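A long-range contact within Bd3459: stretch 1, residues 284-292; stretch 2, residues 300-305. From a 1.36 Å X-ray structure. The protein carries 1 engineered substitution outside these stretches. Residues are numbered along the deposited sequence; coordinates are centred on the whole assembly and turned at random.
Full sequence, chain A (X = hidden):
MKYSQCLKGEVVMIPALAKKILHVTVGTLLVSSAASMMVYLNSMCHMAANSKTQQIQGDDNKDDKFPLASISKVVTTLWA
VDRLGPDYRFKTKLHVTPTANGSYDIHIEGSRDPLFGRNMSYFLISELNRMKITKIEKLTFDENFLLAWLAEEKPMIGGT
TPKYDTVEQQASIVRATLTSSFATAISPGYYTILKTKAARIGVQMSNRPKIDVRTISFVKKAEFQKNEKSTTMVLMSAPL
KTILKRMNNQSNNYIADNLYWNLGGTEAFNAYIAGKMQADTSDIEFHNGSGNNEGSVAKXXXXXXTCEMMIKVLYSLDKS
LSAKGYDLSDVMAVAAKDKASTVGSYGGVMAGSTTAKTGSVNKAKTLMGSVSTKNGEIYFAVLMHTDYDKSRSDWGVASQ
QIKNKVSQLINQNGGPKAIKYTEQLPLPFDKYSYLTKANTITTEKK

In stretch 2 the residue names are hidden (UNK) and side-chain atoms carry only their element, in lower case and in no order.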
# COMPACT_ATOMS: atom_id res chain seq x y z
N ILE A 284 -23.27 -3.53 -1.16
CA ILE A 284 -21.90 -4.00 -0.99
C ILE A 284 -21.84 -5.51 -1.14
O ILE A 284 -22.65 -6.22 -0.58
CB ILE A 284 -21.35 -3.56 0.40
CG1 ILE A 284 -19.89 -3.98 0.58
CG2 ILE A 284 -22.21 -4.05 1.56
CD1 ILE A 284 -19.16 -3.23 1.68
N GLU A 285 -20.88 -5.99 -1.94
CA GLU A 285 -20.74 -7.42 -2.17
C GLU A 285 -19.26 -7.73 -2.15
O GLU A 285 -18.52 -7.34 -3.04
CB GLU A 285 -21.38 -7.81 -3.48
CG GLU A 285 -21.33 -9.30 -3.75
CD GLU A 285 -21.89 -9.67 -5.10
OE1 GLU A 285 -22.86 -9.03 -5.57
OE2 GLU A 285 -21.36 -10.63 -5.69
N PHE A 286 -18.86 -8.43 -1.10
CA PHE A 286 -17.48 -8.81 -0.90
C PHE A 286 -17.28 -10.32 -1.09
O PHE A 286 -18.17 -11.14 -0.83
CB PHE A 286 -17.02 -8.44 0.52
CG PHE A 286 -16.40 -7.07 0.64
CD1 PHE A 286 -16.92 -5.96 -0.04
CD2 PHE A 286 -15.30 -6.88 1.45
CE1 PHE A 286 -16.32 -4.71 0.09
CE2 PHE A 286 -14.72 -5.62 1.59
CZ PHE A 286 -15.22 -4.55 0.92
N HIS A 287 -16.08 -10.66 -1.52
CA HIS A 287 -15.64 -12.03 -1.57
C HIS A 287 -14.30 -12.25 -0.89
O HIS A 287 -13.92 -13.41 -0.70
CB HIS A 287 -15.55 -12.50 -3.03
CG HIS A 287 -16.78 -12.21 -3.82
ND1 HIS A 287 -17.86 -13.05 -3.80
CD2 HIS A 287 -17.14 -11.15 -4.58
CE1 HIS A 287 -18.83 -12.54 -4.53
NE2 HIS A 287 -18.42 -11.39 -5.02
N ASN A 288 -13.57 -11.18 -0.56
CA ASN A 288 -12.32 -11.31 0.14
C ASN A 288 -12.06 -10.01 0.88
O ASN A 288 -12.84 -9.05 0.77
CB ASN A 288 -11.17 -11.72 -0.80
CG ASN A 288 -10.85 -10.68 -1.86
OD1 ASN A 288 -11.09 -9.51 -1.71
ND2 ASN A 288 -10.34 -11.15 -2.99
N GLY A 289 -10.98 -9.97 1.65
CA GLY A 289 -10.68 -8.80 2.45
C GLY A 289 -9.85 -7.75 1.75
O GLY A 289 -9.80 -6.61 2.17
N SER A 290 -9.18 -8.15 0.67
CA SER A 290 -8.16 -7.33 0.04
C SER A 290 -8.63 -6.46 -1.11
O SER A 290 -8.01 -5.43 -1.39
CB SER A 290 -7.01 -8.21 -0.43
OG SER A 290 -7.47 -9.11 -1.39
N GLY A 291 -9.66 -6.93 -1.84
CA GLY A 291 -10.12 -6.24 -3.04
C GLY A 291 -9.65 -6.75 -4.39
O GLY A 291 -10.11 -6.28 -5.44
N ASN A 292 -8.77 -7.73 -4.39
CA ASN A 292 -8.21 -8.13 -5.68
C ASN A 292 -9.13 -9.17 -6.34
O ASN A 292 -10.16 -9.57 -5.81
CB ASN A 292 -6.77 -8.59 -5.56
CG ASN A 292 -6.65 -9.86 -4.79
OD1 ASN A 292 -7.63 -10.35 -4.25
ND2 ASN A 292 -5.48 -10.46 -4.80
N UNK A 300 -13.89 -12.10 -14.11
CA UNK A 300 -13.42 -11.50 -12.85
C UNK A 300 -14.49 -11.45 -11.76
O UNK A 300 -15.68 -11.36 -12.04
c UNK A 300 -13.85 -11.14 -15.22
c UNK A 300 -13.01 -10.09 -13.26
c UNK A 300 -13.71 -9.83 -14.55
N UNK A 301 -14.04 -11.50 -10.51
CA UNK A 301 -14.90 -11.33 -9.37
C UNK A 301 -14.18 -10.35 -8.45
O UNK A 301 -13.13 -10.69 -7.88
c UNK A 301 -15.17 -12.68 -8.67
c UNK A 301 -15.97 -12.44 -7.39
c UNK A 301 -15.89 -13.67 -9.59
N UNK A 302 -14.71 -9.11 -8.34
CA UNK A 302 -14.10 -8.05 -7.52
C UNK A 302 -15.09 -7.66 -6.43
O UNK A 302 -16.31 -7.62 -6.66
c UNK A 302 -11.35 -7.00 -8.96
c UNK A 302 -13.78 -6.80 -8.35
o UNK A 302 -9.58 -7.65 -12.10
c UNK A 302 -12.66 -6.99 -9.35
c UNK A 302 -12.95 -7.24 -10.70
c UNK A 302 -10.60 -7.42 -11.19
c UNK A 302 -10.32 -7.17 -9.86
c UNK A 302 -11.92 -7.46 -11.62
N UNK A 303 -14.58 -7.31 -5.25
CA UNK A 303 -15.42 -6.66 -4.27
C UNK A 303 -15.97 -5.38 -4.90
O UNK A 303 -15.25 -4.63 -5.56
n UNK A 303 -13.17 -7.06 -1.32
c UNK A 303 -14.10 -7.38 -2.21
c UNK A 303 -14.60 -6.23 -3.05
o UNK A 303 -14.51 -8.52 -2.32
N UNK A 304 -17.26 -5.14 -4.69
CA UNK A 304 -17.91 -3.92 -5.18
C UNK A 304 -18.73 -3.31 -4.08
O UNK A 304 -19.27 -4.01 -3.23
o UNK A 304 -18.32 -4.97 -9.94
c UNK A 304 -18.80 -4.19 -6.39
c UNK A 304 -18.86 -4.67 -8.87
c UNK A 304 -18.07 -4.79 -7.59
o UNK A 304 -20.04 -4.36 -8.80
N UNK A 305 -18.84 -1.99 -4.13
CA UNK A 305 -19.76 -1.28 -3.24
C UNK A 305 -20.06 0.08 -3.80
O UNK A 305 -19.43 0.54 -4.78
c UNK A 305 -19.18 -1.11 -1.84
O HOH W 1 -21.03 -6.75 -7.04
O HOH W 2 -18.89 -8.45 -6.16
O HOH W 3 -12.15 -8.54 -4.29
O HOH W 4 -12.45 -4.76 -5.88

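Position 300 has three side-chain carbons, and they close a ring onto the backbone N. Nothing on stretch 1 is touched. The ring closure identifies Pro300.

Position 301 has three side-chain carbons: one attached to CA, carrying the other two. This is a beta-branched, wholly apolar side chain. One of the branch carbons lies over a face of the His287 ring, 3.3 Å from His287 CD2. The residue is Val301, and the contact is a CH-pi interaction, with CG1 3.6 Å from the centroid of the His287 ring.

Position 302 has one carbon, then a ring of six carbons bearing one oxygen. CA-to-CB points away from stretch 1, yet the ring comes back near Gly291. A phenol ring means Tyr302. Gly291 O lies at the ring edge, 3.8 Å from Tyr302 CD1.

Position 303 has two side-chain carbons, the second carrying one oxygen and one nitrogen. This is a short carboxamide. The oxygen is 2.8 Å from His287 N, and the nitrogen is 2.9 Å from Asn288 O. An acceptor facing an NH and a donor facing a carbonyl fit Asn303. OD1 accepts from His287 N and, weakly, from Asn288 N at 3.3 Å. ND2 donates to Asn288 O. The CB packs over the face of the Phe286 ring, 4.0 Å from its centroid.

Position 304 has three side-chain carbons in a chain, the third carrying two oxygens. They make no close contact with stretch 1 but share a sheet face with the Glu285 side chain. This carboxylate is Glu304. Water 1 lies 3.1 Å from Glu304 OE1 and 3.3 Å from Glu285 OE1 and can donate to either, the second bond being weak. The backbones pair directly: Glu285 N to Glu304 O is 2.9 Å, and Glu304 N to Glu285 O is 3.0 Å.

Position 305 has a single side-chain carbon, 3.8 Å from Ile284 CG1. It is Ala305, and this apolar contact is on the sheet face opposite the two glutamates.

The contact begins as a short antiparallel pairing. Ile284 faces Ala305, and Glu285 faces Glu304 through two nearly straight hydrogen bonds. Beyond it, the Asn303 side chain takes over, binding the backbone at 287-288 as both acceptor and donor. Asn303 as a whole residue has the largest area covered by the other stretch, 131 Å². Asn288 OD1 in turn accepts from Gly291 N at 3.0 Å. Two waters also bridge the stretches: water 3 accepts from Asn303 N (2.9 Å) and donates to Asn292 O (2.7 Å), while water 4 links Gly291 O and Asn303 O, each at 2.8 Å.

Stretch 2, residues 300-305: PVYNEA
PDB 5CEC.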